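Local coordinates for protein putative transcriptional regulator, IclR family (Arthrobacter aurescens, PDB 3OBF) that probably regulates transcription by binding DNA, the chain here being its C-terminal domain, of the IclR effector-domain family in the GAF clan, at residues E33-Q39 against A50-Y56; V28-S34 against S63-L68. All blocks are in the same frame, centred on the assembly; numbering follows the deposited sequence. Where two conformers were deposited one is given.

Contact 1 (E33-Q39 against A50-Y56)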
ATOM      1  N   GLU A  33      -9.727  -1.847  -7.047  1.00 32.18           N
ATOM      2  CA  GLU A  33      -8.417  -1.398  -7.535  1.00 31.80           C
ATOM      3  C   GLU A  33      -7.805  -0.347  -6.641  1.00 30.40           C
ATOM      4  O   GLU A  33      -8.495   0.545  -6.116  1.00 28.57           O
ATOM      5  CB  GLU A  33      -8.482  -0.712  -8.902  1.00 32.72           C
ATOM      6  CG  GLU A  33      -9.030  -1.457 -10.058  1.00 36.63           C
ATOM      7  CD  GLU A  33      -9.223  -0.507 -11.215  1.00 40.76           C
ATOM      8  OE1 GLU A  33      -9.787   0.583 -10.986  1.00 42.99           O
ATOM      9  OE2 GLU A  33      -8.794  -0.824 -12.341  1.00 43.85           O
ATOM     10  N   SER A  34      -6.492  -0.426  -6.524  1.00 28.91           N
ATOM     11  CA  SER A  34      -5.758   0.599  -5.857  1.00 28.55           C
ATOM     12  C   SER A  34      -5.185   1.538  -6.924  1.00 28.39           C
ATOM     13  O   SER A  34      -4.673   1.078  -7.945  1.00 28.78           O
ATOM     14  CB  SER A  34      -4.668  -0.035  -5.007  1.00 28.05           C
ATOM     15  OG  SER A  34      -4.046   0.978  -4.286  1.00 27.70           O
HETATM   16  N   MSE A  35      -5.315   2.851  -6.722  1.00 28.30           N
HETATM   17  CA  MSE A  35      -4.881   3.808  -7.744  1.00 28.49           C
HETATM   18  C   MSE A  35      -3.933   4.840  -7.186  1.00 26.98           C
HETATM   19  O   MSE A  35      -4.176   5.391  -6.110  1.00 25.89           O
HETATM   20  CB  MSE A  35      -6.080   4.493  -8.436  1.00 29.63           C
HETATM   21  CG  MSE A  35      -5.696   5.319  -9.660  1.00 33.47           C
HETATM   22 SE   MSE A  35      -7.256   6.152 -10.462  1.00 46.76          SE
HETATM   23  CE  MSE A  35      -6.614   6.637 -12.216  1.00 47.44           C
ATOM     24  N   CYS A  36      -2.865   5.114  -7.934  1.00 27.00           N
ATOM     25  CA  CYS A  36      -1.923   6.136  -7.525  1.00 26.59           C
ATOM     26  C   CYS A  36      -2.445   7.550  -7.886  1.00 26.25           C
ATOM     27  O   CYS A  36      -2.704   7.856  -9.053  1.00 26.45           O
ATOM     28  CB  CYS A  36      -0.538   5.878  -8.107  1.00 26.28           C
ATOM     29  SG  CYS A  36       0.583   7.244  -7.687  1.00 27.62           S
ATOM     30  N   VAL A  37      -2.643   8.389  -6.878  1.00 24.82           N
ATOM     31  CA  VAL A  37      -3.195   9.727  -7.144  1.00 24.81           C
ATOM     32  C   VAL A  37      -2.187  10.851  -6.858  1.00 25.12           C
ATOM     33  O   VAL A  37      -2.454  11.998  -7.182  1.00 26.39           O
ATOM     34  CB  VAL A  37      -4.478  10.005  -6.333  1.00 24.78           C
ATOM     35  CG1 VAL A  37      -5.567   9.023  -6.710  1.00 25.92           C
ATOM     36  CG2 VAL A  37      -4.199  10.048  -4.792  1.00 23.65           C
ATOM     37  N   GLU A  38      -1.059  10.514  -6.227  1.00 24.18           N
ATOM     38  CA  GLU A  38      -0.011  11.477  -5.932  1.00 24.56           C
ATOM     39  C   GLU A  38       1.276  10.705  -5.657  1.00 24.90           C
ATOM     40  O   GLU A  38       1.270   9.743  -4.882  1.00 24.74           O
ATOM     41  CB  GLU A  38      -0.381  12.321  -4.705  1.00 24.67           C
ATOM     42  CG  GLU A  38       0.399  13.620  -4.575  1.00 24.67           C
ATOM     43  CD  GLU A  38      -0.279  14.580  -3.591  1.00 26.17           C
ATOM     44  OE1 GLU A  38      -0.715  15.657  -4.055  1.00 26.86           O
ATOM     45  OE2 GLU A  38      -0.387  14.252  -2.373  1.00 23.72           O
ATOM     46  N   GLN A  39       2.376  11.122  -6.278  1.00 25.10           N
ATOM     47  CA  GLN A  39       3.640  10.429  -6.086  1.00 25.64           C
ATOM     48  C   GLN A  39       4.878  11.315  -6.304  1.00 25.65           C
ATOM     49  O   GLN A  39       4.819  12.325  -7.017  1.00 25.57           O
ATOM     50  CB  GLN A  39       3.682   9.157  -6.965  1.00 25.90           C
ATOM     51  CG  GLN A  39       3.843   9.429  -8.463  1.00 27.08           C
ATOM     52  CD  GLN A  39       5.283   9.263  -8.920  1.00 29.55           C
ATOM     53  OE1 GLN A  39       5.994  10.247  -9.075  1.00 30.27           O
ATOM     54  NE2 GLN A  39       5.722   8.012  -9.123  1.00 30.00           N
ATOM     55  N   ALA A  50       4.845   3.016  -9.699  1.00 34.40           N
ATOM     56  CA  ALA A  50       3.682   3.762  -9.196  1.00 31.99           C
ATOM     57  C   ALA A  50       3.520   5.126  -9.869  1.00 30.44           C
ATOM     58  O   ALA A  50       3.416   6.145  -9.171  1.00 29.98           O
ATOM     59  CB  ALA A  50       3.745   3.908  -7.644  1.00 31.27           C
ATOM     60  N   PRO A  51       3.487   5.157 -11.222  1.00 29.93           N
ATOM     61  CA  PRO A  51       3.296   6.462 -11.857  1.00 29.85           C
ATOM     62  C   PRO A  51       1.835   6.934 -11.629  1.00 29.54           C
ATOM     63  O   PRO A  51       0.969   6.096 -11.385  1.00 29.68           O
ATOM     64  CB  PRO A  51       3.584   6.177 -13.350  1.00 30.00           C
ATOM     65  CG  PRO A  51       3.180   4.733 -13.549  1.00 30.45           C
ATOM     66  CD  PRO A  51       3.506   4.050 -12.212  1.00 29.99           C
ATOM     67  N   LEU A  52       1.577   8.241 -11.651  1.00 29.16           N
ATOM     68  CA  LEU A  52       0.229   8.762 -11.449  1.00 29.43           C
ATOM     69  C   LEU A  52      -0.801   7.985 -12.283  1.00 30.11           C
ATOM     70  O   LEU A  52      -0.572   7.715 -13.465  1.00 29.84           O
ATOM     71  CB  LEU A  52       0.173  10.249 -11.843  1.00 30.18           C
ATOM     72  CG  LEU A  52       0.882  11.140 -10.825  1.00 29.59           C
ATOM     73  CD1 LEU A  52       0.942  12.568 -11.272  1.00 29.94           C
ATOM     74  CD2 LEU A  52       0.159  11.020  -9.486  1.00 28.05           C
ATOM     75  N   GLY A  53      -1.928   7.627 -11.667  1.00 29.60           N
ATOM     76  CA  GLY A  53      -3.001   6.960 -12.402  1.00 30.37           C
ATOM     77  C   GLY A  53      -2.845   5.450 -12.528  1.00 30.91           C
ATOM     78  O   GLY A  53      -3.777   4.787 -12.930  1.00 30.86           O
ATOM     79  N   ALA A  54      -1.683   4.908 -12.148  1.00 30.86           N
ATOM     80  CA  ALA A  54      -1.474   3.483 -12.185  1.00 31.48           C
ATOM     81  C   ALA A  54      -2.491   2.796 -11.266  1.00 31.63           C
ATOM     82  O   ALA A  54      -2.849   3.308 -10.186  1.00 31.54           O
ATOM     83  CB  ALA A  54      -0.030   3.135 -11.780  1.00 32.03           C
ATOM     84  N   ARG A  55      -2.988   1.666 -11.748  1.00 31.92           N
ATOM     85  CA  ARG A  55      -4.034   0.916 -11.069  1.00 31.91           C
ATOM     86  C   ARG A  55      -3.565  -0.497 -10.790  1.00 31.18           C
ATOM     87  O   ARG A  55      -3.019  -1.159 -11.672  1.00 31.29           O
ATOM     88  CB  ARG A  55      -5.302   0.870 -11.920  1.00 33.00           C
ATOM     89  CG  ARG A  55      -6.062   2.198 -12.097  1.00 35.53           C
ATOM     90  CD  ARG A  55      -7.043   2.037 -13.291  1.00 41.94           C
ATOM     91  NE  ARG A  55      -7.684   3.285 -13.719  1.00 48.01           N
ATOM     92  CZ  ARG A  55      -8.846   3.760 -13.246  1.00 51.18           C
ATOM     93  NH1 ARG A  55      -9.524   3.111 -12.304  1.00 53.07           N
ATOM     94  NH2 ARG A  55      -9.336   4.905 -13.707  1.00 53.10           N
ATOM     95  N   TYR A  56      -3.789  -0.959  -9.569  1.00 30.12           N
ATOM     96  CA  TYR A  56      -3.282  -2.265  -9.132  1.00 29.20           C
ATOM     97  C   TYR A  56      -4.449  -3.145  -8.680  1.00 28.74           C
ATOM     98  O   TYR A  56      -5.259  -2.714  -7.861  1.00 27.67           O
ATOM     99  CB  TYR A  56      -2.243  -2.083  -8.000  1.00 29.13           C
ATOM    100  CG  TYR A  56      -1.042  -1.275  -8.447  1.00 29.65           C
ATOM    101  CD1 TYR A  56       0.078  -1.898  -9.025  1.00 29.31           C
ATOM    102  CD2 TYR A  56      -1.056   0.123  -8.337  1.00 30.30           C
ATOM    103  CE1 TYR A  56       1.167  -1.144  -9.476  1.00 31.86           C
ATOM    104  CE2 TYR A  56       0.010   0.893  -8.784  1.00 33.14           C
ATOM    105  CZ  TYR A  56       1.115   0.257  -9.353  1.00 33.99           C
ATOM    106  OH  TYR A  56       2.150   1.037  -9.774  1.00 36.66           O
TER
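R55 and E33 form a salt bridge, NH1 reaching E33 OE1 at 2.9 Å on the syn side of the carboxylate, nearly in the guanidinium plane; carboxylate and guanidinium are turned 37° apart. N30 ND2 also donates to that oxygen, so one charged atom is gripped twice. Selenomethionine M35, extended beyond CG, is long and unbranched enough to lay SE over a face of the same guanidinium, 4.0 Å above its centre. Backbone bonds join the strands: S34 and Y56 form an antiparallel hydrogen-bonded pair, with Y56 N 2.8 Å from S34 O, and M35 with R55 a non-hydrogen-bonded one. Strand 55-56 thus adds itself to the edge of the sheet beside 34-40. Ahead of it P51-A54 makes a type II turn, where the positive phi of G53 would jam any CB against the preceding carbonyl. C36 clamps the turn, its O taking G53 N at 2.7 Å and its N reaching A54 O at 2.9 Å. Packed alongside, L52 CD2 meets V37 C at 3.5 Å. With CG between backbone N and carbonyl carbon (chi1 72°), Q39 brings NE2 to 3.0 Å from A50 O, 57° out of the carbonyl plane.

Contact 2 (V28-S34 against S63-L68)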
ATOM      1  N   VAL A  28      -5.407   5.504  -3.484  1.00 23.94           N
ATOM      2  CA  VAL A  28      -6.813   5.423  -3.091  1.00 24.55           C
ATOM      3  C   VAL A  28      -7.471   4.149  -3.640  1.00 25.68           C
ATOM      4  O   VAL A  28      -6.999   3.556  -4.610  1.00 25.69           O
ATOM      5  CB  VAL A  28      -7.639   6.668  -3.480  1.00 24.83           C
ATOM      6  CG1 VAL A  28      -7.074   7.932  -2.792  1.00 23.27           C
ATOM      7  CG2 VAL A  28      -7.722   6.804  -5.025  1.00 25.40           C
ATOM      8  N   TRP A  29      -8.568   3.756  -2.991  1.00 26.36           N
ATOM      9  CA  TRP A  29      -9.265   2.514  -3.272  1.00 27.34           C
ATOM     10  C   TRP A  29     -10.569   2.863  -3.939  1.00 28.20           C
ATOM     11  O   TRP A  29     -11.304   3.720  -3.428  1.00 28.76           O
ATOM     12  CB  TRP A  29      -9.558   1.840  -1.936  1.00 27.13           C
ATOM     13  CG  TRP A  29     -10.156   0.458  -2.007  1.00 27.73           C
ATOM     14  CD1 TRP A  29     -11.335   0.043  -1.434  1.00 28.99           C
ATOM     15  CD2 TRP A  29      -9.592  -0.693  -2.644  1.00 26.71           C
ATOM     16  NE1 TRP A  29     -11.543  -1.294  -1.694  1.00 30.72           N
ATOM     17  CE2 TRP A  29     -10.491  -1.767  -2.440  1.00 28.95           C
ATOM     18  CE3 TRP A  29      -8.423  -0.920  -3.377  1.00 25.87           C
ATOM     19  CZ2 TRP A  29     -10.246  -3.045  -2.926  1.00 27.49           C
ATOM     20  CZ3 TRP A  29      -8.180  -2.201  -3.856  1.00 26.94           C
ATOM     21  CH2 TRP A  29      -9.080  -3.245  -3.624  1.00 27.48           C
ATOM     22  N   ASN A  30     -10.861   2.247  -5.069  1.00 29.11           N
ATOM     23  CA  ASN A  30     -12.210   2.362  -5.660  1.00 31.95           C
ATOM     24  C   ASN A  30     -13.102   1.128  -5.478  1.00 32.60           C
ATOM     25  O   ASN A  30     -14.184   1.031  -6.078  1.00 34.27           O
ATOM     26  CB  ASN A  30     -12.153   2.757  -7.146  1.00 32.33           C
ATOM     27  CG  ASN A  30     -11.467   1.731  -7.996  1.00 33.39           C
ATOM     28  OD1 ASN A  30     -11.296   0.593  -7.591  1.00 34.42           O
ATOM     29  ND2 ASN A  30     -11.086   2.121  -9.205  1.00 37.07           N
ATOM     30  N   GLY A  31     -12.646   0.170  -4.684  1.00 33.25           N
ATOM     31  CA  GLY A  31     -13.439  -1.032  -4.388  1.00 33.61           C
ATOM     32  C   GLY A  31     -12.966  -2.285  -5.084  1.00 33.89           C
ATOM     33  O   GLY A  31     -13.205  -3.384  -4.618  1.00 34.42           O
ATOM     34  N   ASN A  32     -12.299  -2.140  -6.219  1.00 34.19           N
ATOM     35  CA  ASN A  32     -11.673  -3.312  -6.812  1.00 34.81           C
ATOM     36  C   ASN A  32     -10.251  -3.043  -7.339  1.00 34.03           C
ATOM     37  O   ASN A  32      -9.653  -3.908  -8.011  1.00 34.07           O
ATOM     38  CB  ASN A  32     -12.620  -3.982  -7.842  1.00 36.10           C
ATOM     39  CG  ASN A  32     -13.024  -3.047  -8.963  1.00 37.41           C
ATOM     40  OD1 ASN A  32     -12.453  -1.964  -9.114  1.00 42.41           O
ATOM     41  ND2 ASN A  32     -14.008  -3.443  -9.741  1.00 37.91           N
ATOM     42  N   GLU A  33      -9.727  -1.847  -7.047  1.00 32.18           N
ATOM     43  CA  GLU A  33      -8.417  -1.398  -7.535  1.00 31.80           C
ATOM     44  C   GLU A  33      -7.805  -0.347  -6.641  1.00 30.40           C
ATOM     45  O   GLU A  33      -8.495   0.545  -6.116  1.00 28.57           O
ATOM     46  CB  GLU A  33      -8.482  -0.712  -8.902  1.00 32.72           C
ATOM     47  CG  GLU A  33      -9.030  -1.457 -10.058  1.00 36.63           C
ATOM     48  CD  GLU A  33      -9.223  -0.507 -11.215  1.00 40.76           C
ATOM     49  OE1 GLU A  33      -9.787   0.583 -10.986  1.00 42.99           O
ATOM     50  OE2 GLU A  33      -8.794  -0.824 -12.341  1.00 43.85           O
ATOM     51  N   SER A  34      -6.492  -0.426  -6.524  1.00 28.91           N
ATOM     52  CA  SER A  34      -5.758   0.599  -5.857  1.00 28.55           C
ATOM     53  C   SER A  34      -5.185   1.538  -6.924  1.00 28.39           C
ATOM     54  O   SER A  34      -4.673   1.078  -7.945  1.00 28.78           O
ATOM     55  CB  SER A  34      -4.668  -0.035  -5.007  1.00 28.05           C
ATOM     56  OG  SER A  34      -4.046   0.978  -4.286  1.00 27.70           O
ATOM     57  N   SER A  63      -0.289  -2.201  -1.576  0.50 26.70           N
ATOM     58  CA  SER A  63      -1.374  -1.246  -1.600  0.50 26.09           C
ATOM     59  C   SER A  63      -2.750  -1.929  -1.531  0.50 25.42           C
ATOM     60  O   SER A  63      -3.671  -1.483  -0.823  0.50 25.28           O
ATOM     61  CB  SER A  63      -1.235  -0.484  -2.917  0.50 26.34           C
ATOM     62  OG  SER A  63      -2.139   0.568  -3.017  0.50 27.94           O
ATOM     63  N   VAL A  64      -2.872  -3.018  -2.276  1.00 23.96           N
ATOM     64  CA  VAL A  64      -4.116  -3.753  -2.408  1.00 24.54           C
ATOM     65  C   VAL A  64      -4.381  -4.485  -1.080  1.00 25.53           C
ATOM     66  O   VAL A  64      -5.519  -4.477  -0.592  1.00 26.03           O
ATOM     67  CB  VAL A  64      -4.071  -4.714  -3.613  1.00 24.68           C
ATOM     68  CG1 VAL A  64      -5.293  -5.668  -3.617  1.00 25.05           C
ATOM     69  CG2 VAL A  64      -4.043  -3.898  -4.905  1.00 23.45           C
ATOM     70  N   GLN A  65      -3.324  -5.058  -0.481  1.00 25.16           N
ATOM     71  CA  GLN A  65      -3.450  -5.744   0.818  1.00 25.07           C
ATOM     72  C   GLN A  65      -4.012  -4.799   1.872  1.00 25.28           C
ATOM     73  O   GLN A  65      -4.950  -5.164   2.614  1.00 25.66           O
ATOM     74  CB  GLN A  65      -2.106  -6.278   1.310  1.00 24.94           C
ATOM     75  CG  GLN A  65      -1.573  -7.516   0.553  1.00 26.99           C
ATOM     76  CD  GLN A  65      -0.180  -7.934   1.036  1.00 28.86           C
ATOM     77  OE1 GLN A  65       0.003  -8.314   2.209  1.00 30.10           O
ATOM     78  NE2 GLN A  65       0.810  -7.859   0.143  1.00 26.51           N
ATOM     79  N   VAL A  66      -3.436  -3.593   1.940  1.00 24.55           N
ATOM     80  CA  VAL A  66      -3.848  -2.572   2.927  1.00 24.38           C
ATOM     81  C   VAL A  66      -5.354  -2.268   2.798  1.00 24.39           C
ATOM     82  O   VAL A  66      -6.098  -2.314   3.792  1.00 24.12           O
ATOM     83  CB  VAL A  66      -3.011  -1.306   2.728  1.00 24.22           C
ATOM     84  CG1 VAL A  66      -3.581  -0.129   3.478  1.00 23.51           C
ATOM     85  CG2 VAL A  66      -1.608  -1.575   3.151  1.00 25.33           C
ATOM     86  N   PHE A  67      -5.806  -1.976   1.580  1.00 23.12           N
ATOM     87  CA  PHE A  67      -7.220  -1.710   1.396  1.00 23.93           C
ATOM     88  C   PHE A  67      -8.136  -2.909   1.672  1.00 24.81           C
ATOM     89  O   PHE A  67      -9.212  -2.756   2.235  1.00 26.54           O
ATOM     90  CB  PHE A  67      -7.504  -1.134   0.001  1.00 22.56           C
ATOM     91  CG  PHE A  67      -6.939   0.222  -0.197  1.00 21.86           C
ATOM     92  CD1 PHE A  67      -7.313   1.276   0.643  1.00 20.60           C
ATOM     93  CD2 PHE A  67      -6.020   0.459  -1.209  1.00 21.47           C
ATOM     94  CE1 PHE A  67      -6.781   2.558   0.480  1.00 19.88           C
ATOM     95  CE2 PHE A  67      -5.483   1.759  -1.387  1.00 22.81           C
ATOM     96  CZ  PHE A  67      -5.881   2.807  -0.545  1.00 19.29           C
ATOM     97  N   LEU A  68      -7.736  -4.100   1.272  1.00 25.57           N
ATOM     98  CA  LEU A  68      -8.576  -5.259   1.543  1.00 26.37           C
ATOM     99  C   LEU A  68      -8.696  -5.561   3.057  1.00 28.00           C
ATOM    100  O   LEU A  68      -9.688  -6.143   3.501  1.00 28.55           O
ATOM    101  CB  LEU A  68      -8.084  -6.459   0.741  1.00 25.54           C
ATOM    102  CG  LEU A  68      -8.291  -6.385  -0.784  1.00 23.67           C
ATOM    103  CD1 LEU A  68      -7.752  -7.643  -1.447  1.00 25.91           C
ATOM    104  CD2 LEU A  68      -9.742  -6.242  -1.135  1.00 23.31           C
TER
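W29 and F67 form the heart of a buried, mostly apolar strand-to-helix contact, in which the end of strand 24-29 and the turn after it lie against helix 62-69, packed on the antiparallel sheet of this IclR C-terminal, GAF-clan domain. The two side chains run antiparallel with ring planes 20° apart, so that the rings are displaced. W29 CB sits over the F67 face, 3.5 Å from the ring centroid, while F67 CB lies under the indole, 3.4 Å from W29 CD2: a reciprocal pair of CH-pi contacts. On F67 the ring stands anti to the carbonyl carbon (chi1 -67°), leaning back toward the start of the helix, where its edge meets S34. L68 CD2 adds to the cover at 3.7 Å from W29 CZ2, and V64 CG2 touches S34 CB at 3.9 Å.

The opposite indole face is roofed by the turn: G31 N lies 3.4 Å above its plane, and an Asx turn in which N30 OD1 accepts from N32 N shapes the loop. G31 has a positive phi, where a side chain would collide with the carbonyl before it. With an alanine at F67 the ring that W29 CB rests on would be gone, which is likely to open a gap between strand and helix and leave the indole freer to shift. S34 OG and S63 OG are modelled 2.3 Å apart, so short that the hydrogen bond's geometry is doubtful, S63 having two conformers. Tryptophan suits the margin of this core because its NE1 donates to E71 OE2 while F67 and L68 pack against the indole from the helix side. Flat rings and CH groups thus carry the contact by shape, and the two buried hydroxyls pair with each other, however doubtful the modelled distance.

Contact 1 is nested within the chain loop that contact 2 closes, and the two share E33 and S34. Contact 2 belongs to the core, where a helix packs on the sheet through apolar and aromatic groups. Contact 1 is only partly buried and lies at the sheet edge, where backbone hydrogen bonds and a salt bridge do most of the joining. Strands 24-29 and 34-40 are neighbours in the sheet, coupled by a probable hydrogen bond from M35 N to V28 O (2.8 Å), so both contacts build on one hairpin. S34 serves both, its backbone facing strand 55-56 and its side chain the helix. V64 CG2, 3.4 Å from Y56 O, also packs between them.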